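Local coordinates for uncharacterized protein (Pseudomonas aeruginosa UCBPP-PA14, PDB 3FD9) that is a transcriptional antiactivator that probably represses the type III secretion regulon by disrupting self-association and DNA binding of the activator ExsA until the anti-antiactivator ExsC intervenes, at residues P106-W111 with S188-W193. Numbering follows the deposited sequence.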
ATOM      1  N   PRO A 106      -2.091 -22.735  -3.562  1.00 29.71           N
ATOM      2  CA  PRO A 106      -0.788 -23.417  -3.539  1.00 30.72           C
ATOM      3  C   PRO A 106      -0.850 -24.778  -4.230  1.00 32.61           C
ATOM      4  O   PRO A 106      -0.024 -25.095  -5.089  1.00 33.97           O
ATOM      5  CB  PRO A 106      -0.525 -23.613  -2.049  1.00 29.87           C
ATOM      6  CG  PRO A 106      -1.277 -22.484  -1.392  1.00 29.93           C
ATOM      7  CD  PRO A 106      -2.527 -22.325  -2.217  1.00 29.30           C
ATOM      8  N   VAL A 107      -1.839 -25.577  -3.856  1.00 31.48           N
ATOM      9  CA  VAL A 107      -2.006 -26.907  -4.420  1.00 32.67           C
ATOM     10  C   VAL A 107      -2.126 -26.861  -5.933  1.00 34.31           C
ATOM     11  O   VAL A 107      -1.575 -27.711  -6.633  1.00 36.75           O
ATOM     12  CB  VAL A 107      -3.237 -27.608  -3.834  1.00 32.11           C
ATOM     13  CG1 VAL A 107      -3.654 -28.779  -4.706  1.00 30.25           C
ATOM     14  CG2 VAL A 107      -2.945 -28.056  -2.402  1.00 33.20           C
ATOM     15  N   TYR A 108      -2.848 -25.874  -6.443  1.00 28.68           N
ATOM     16  CA  TYR A 108      -3.055 -25.784  -7.884  1.00 29.26           C
ATOM     17  C   TYR A 108      -1.780 -25.385  -8.596  1.00 29.57           C
ATOM     18  O   TYR A 108      -1.510 -25.842  -9.693  1.00 27.92           O
ATOM     19  CB  TYR A 108      -4.169 -24.797  -8.231  1.00 27.68           C
ATOM     20  CG  TYR A 108      -4.489 -24.790  -9.704  1.00 29.96           C
ATOM     21  CD1 TYR A 108      -5.548 -25.543 -10.211  1.00 32.72           C
ATOM     22  CD2 TYR A 108      -3.718 -24.060 -10.596  1.00 27.73           C
ATOM     23  CE1 TYR A 108      -5.841 -25.550 -11.566  1.00 26.57           C
ATOM     24  CE2 TYR A 108      -3.998 -24.063 -11.947  1.00 28.92           C
ATOM     25  CZ  TYR A 108      -5.061 -24.809 -12.426  1.00 28.55           C
ATOM     26  OH  TYR A 108      -5.343 -24.803 -13.769  1.00 34.12           O
ATOM     27  N   GLY A 109      -0.996 -24.518  -7.970  1.00 27.79           N
ATOM     28  CA  GLY A 109       0.291 -24.147  -8.527  1.00 28.75           C
ATOM     29  C   GLY A 109       1.195 -25.358  -8.598  1.00 30.88           C
ATOM     30  O   GLY A 109       1.916 -25.561  -9.570  1.00 34.80           O
ATOM     31  N   TRP A 110       1.150 -26.170  -7.553  1.00 36.85           N
ATOM     32  CA  TRP A 110       1.912 -27.406  -7.515  1.00 36.66           C
ATOM     33  C   TRP A 110       1.415 -28.382  -8.586  1.00 36.94           C
ATOM     34  O   TRP A 110       2.191 -28.844  -9.412  1.00 38.57           O
ATOM     35  CB  TRP A 110       1.840 -28.033  -6.125  1.00 36.04           C
ATOM     36  CG  TRP A 110       2.581 -29.305  -6.023  1.00 37.93           C
ATOM     37  CD1 TRP A 110       3.894 -29.468  -5.683  1.00 37.88           C
ATOM     38  CD2 TRP A 110       2.066 -30.616  -6.275  1.00 36.51           C
ATOM     39  NE1 TRP A 110       4.225 -30.802  -5.706  1.00 38.99           N
ATOM     40  CE2 TRP A 110       3.117 -31.527  -6.067  1.00 36.36           C
ATOM     41  CE3 TRP A 110       0.816 -31.108  -6.653  1.00 36.42           C
ATOM     42  CZ2 TRP A 110       2.956 -32.896  -6.224  1.00 37.99           C
ATOM     43  CZ3 TRP A 110       0.657 -32.470  -6.810  1.00 39.35           C
ATOM     44  CH2 TRP A 110       1.722 -33.348  -6.600  1.00 42.39           C
ATOM     45  N   TRP A 111       0.122 -28.685  -8.579  1.00 33.44           N
ATOM     46  CA  TRP A 111      -0.456 -29.538  -9.608  1.00 34.37           C
ATOM     47  C   TRP A 111       0.011 -29.085 -10.981  1.00 37.07           C
ATOM     48  O   TRP A 111       0.608 -29.843 -11.734  1.00 40.97           O
ATOM     49  CB  TRP A 111      -1.978 -29.498  -9.545  1.00 33.07           C
ATOM     50  CG  TRP A 111      -2.649 -30.332 -10.587  1.00 32.77           C
ATOM     51  CD1 TRP A 111      -2.663 -31.692 -10.658  1.00 36.73           C
ATOM     52  CD2 TRP A 111      -3.412 -29.866 -11.707  1.00 35.27           C
ATOM     53  NE1 TRP A 111      -3.386 -32.106 -11.750  1.00 37.16           N
ATOM     54  CE2 TRP A 111      -3.856 -31.004 -12.410  1.00 37.78           C
ATOM     55  CE3 TRP A 111      -3.764 -28.600 -12.182  1.00 35.25           C
ATOM     56  CZ2 TRP A 111      -4.631 -30.912 -13.562  1.00 39.66           C
ATOM     57  CZ3 TRP A 111      -4.534 -28.509 -13.321  1.00 36.34           C
ATOM     58  CH2 TRP A 111      -4.960 -29.658 -14.000  1.00 40.00           C
ATOM     59  N   SER A 188      -8.149 -28.777 -19.553  1.00 63.93           N
ATOM     60  CA  SER A 188      -8.649 -30.084 -19.955  1.00 65.62           C
ATOM     61  C   SER A 188      -8.496 -31.128 -18.856  1.00 64.90           C
ATOM     62  O   SER A 188      -9.313 -32.046 -18.747  1.00 67.40           O
ATOM     63  CB  SER A 188      -7.940 -30.562 -21.223  1.00 67.63           C
ATOM     64  OG  SER A 188      -8.299 -29.767 -22.340  1.00 72.51           O
ATOM     65  N   ALA A 189      -7.450 -30.987 -18.044  1.00 51.53           N
ATOM     66  CA  ALA A 189      -7.102 -32.009 -17.056  1.00 48.87           C
ATOM     67  C   ALA A 189      -7.887 -31.868 -15.753  1.00 48.24           C
ATOM     68  O   ALA A 189      -7.890 -32.777 -14.920  1.00 49.35           O
ATOM     69  CB  ALA A 189      -5.622 -31.984 -16.778  1.00 47.38           C
ATOM     70  N   TRP A 190      -8.534 -30.717 -15.584  1.00 43.00           N
ATOM     71  CA  TRP A 190      -9.359 -30.432 -14.414  1.00 40.41           C
ATOM     72  C   TRP A 190     -10.459 -29.468 -14.816  1.00 40.50           C
ATOM     73  O   TRP A 190     -10.433 -28.297 -14.431  1.00 39.89           O
ATOM     74  CB  TRP A 190      -8.534 -29.783 -13.309  1.00 38.36           C
ATOM     75  CG  TRP A 190      -9.230 -29.771 -11.979  1.00 36.89           C
ATOM     76  CD1 TRP A 190     -10.540 -30.052 -11.736  1.00 34.47           C
ATOM     77  CD2 TRP A 190      -8.648 -29.437 -10.713  1.00 38.32           C
ATOM     78  NE1 TRP A 190     -10.811 -29.931 -10.393  1.00 33.82           N
ATOM     79  CE2 TRP A 190      -9.664 -29.548  -9.743  1.00 39.47           C
ATOM     80  CE3 TRP A 190      -7.365 -29.063 -10.303  1.00 39.10           C
ATOM     81  CZ2 TRP A 190      -9.437 -29.299  -8.391  1.00 41.60           C
ATOM     82  CZ3 TRP A 190      -7.142 -28.812  -8.959  1.00 45.43           C
ATOM     83  CH2 TRP A 190      -8.173 -28.933  -8.020  1.00 39.88           C
ATOM     84  N   PRO A 191     -11.434 -29.961 -15.585  1.00 50.97           N
ATOM     85  CA  PRO A 191     -12.468 -29.126 -16.205  1.00 51.81           C
ATOM     86  C   PRO A 191     -13.199 -28.236 -15.206  1.00 51.58           C
ATOM     87  O   PRO A 191     -13.417 -27.064 -15.507  1.00 53.66           O
ATOM     88  CB  PRO A 191     -13.431 -30.155 -16.800  1.00 53.44           C
ATOM     89  CG  PRO A 191     -12.593 -31.393 -16.990  1.00 53.16           C
ATOM     90  CD  PRO A 191     -11.646 -31.394 -15.842  1.00 51.56           C
ATOM     91  N   ASN A 192     -13.558 -28.774 -14.040  1.00 38.86           N
ATOM     92  CA  ASN A 192     -14.408 -28.056 -13.089  1.00 37.50           C
ATOM     93  C   ASN A 192     -13.686 -27.223 -12.034  1.00 37.12           C
ATOM     94  O   ASN A 192     -14.274 -26.888 -11.001  1.00 36.90           O
ATOM     95  CB  ASN A 192     -15.358 -29.022 -12.382  1.00 38.38           C
ATOM     96  CG  ASN A 192     -16.345 -29.670 -13.326  1.00 38.98           C
ATOM     97  OD1 ASN A 192     -16.708 -30.832 -13.146  1.00 44.69           O
ATOM     98  ND2 ASN A 192     -16.788 -28.924 -14.338  1.00 34.44           N
ATOM     99  N   TRP A 193     -12.422 -26.887 -12.285  1.00 36.35           N
ATOM    100  CA  TRP A 193     -11.668 -26.030 -11.369  1.00 33.94           C
ATOM    101  C   TRP A 193     -12.368 -24.689 -11.221  1.00 34.03           C
ATOM    102  O   TRP A 193     -12.544 -24.211 -10.115  1.00 33.33           O
ATOM    103  CB  TRP A 193     -10.228 -25.855 -11.851  1.00 32.95           C
ATOM    104  CG  TRP A 193      -9.467 -24.708 -11.234  1.00 29.19           C
ATOM    105  CD1 TRP A 193      -9.110 -23.542 -11.848  1.00 29.63           C
ATOM    106  CD2 TRP A 193      -8.941 -24.633  -9.905  1.00 25.86           C
ATOM    107  NE1 TRP A 193      -8.407 -22.742 -10.980  1.00 28.39           N
ATOM    108  CE2 TRP A 193      -8.291 -23.390  -9.780  1.00 25.79           C
ATOM    109  CE3 TRP A 193      -8.963 -25.494  -8.808  1.00 26.46           C
ATOM    110  CZ2 TRP A 193      -7.671 -22.985  -8.604  1.00 20.52           C
ATOM    111  CZ3 TRP A 193      -8.354 -25.099  -7.646  1.00 28.38           C
ATOM    112  CH2 TRP A 193      -7.712 -23.852  -7.548  1.00 25.94           C
TER
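Tyr108 lays its ring against one face of the Trp193 indole, the two planes inclined by 28° and the tyrosine centroid 4.2 Å from that of the five-membered ring. CD1 of Tyr108 stands over the middle of the indole, 3.5 Å from Trp193 CE2, on the bond shared by its two rings. CB of Tyr108 leaves helix 96-115 toward residues 188-193, and CG lies anti to the backbone N (chi1 -174°). The opposite face of the tyrosine ring receives a rim atom, CE3, of Trp111 rather than a second stack; a flat aromatic ring suits this place because both its faces can pack.

Trp111 and Trp190 meet differently, in a T-shaped pair: the benzo edge of Trp190 is directed at the face of Trp111, with planes at 84° and six-membered centroids 5.5 Å apart. Trp190 CB also packs against Trp111 CH2 at 3.6 Å. The four rings form an aromatic cluster that joins helix 96-115 to the connection leaving the long helix 157-189, the second arm of the helical hairpin. That connection folds as a type I beta turn from Trp190 to Trp193, which then opens helix 193-203.

At the exposed border, the small methyl of Ala189 fits the edge of Trp111, its CB 3.5 Å from CZ2. The broad indole of Trp190 suits its buried place, giving an edge to Trp111 and a face to Trp193 CE3 while its N-H bonds to the carbonyl of Phe209, whose ring also meets Trp193. Arg38 and Met39 of a second subunit pack on Tyr108 and Trp193, respectively.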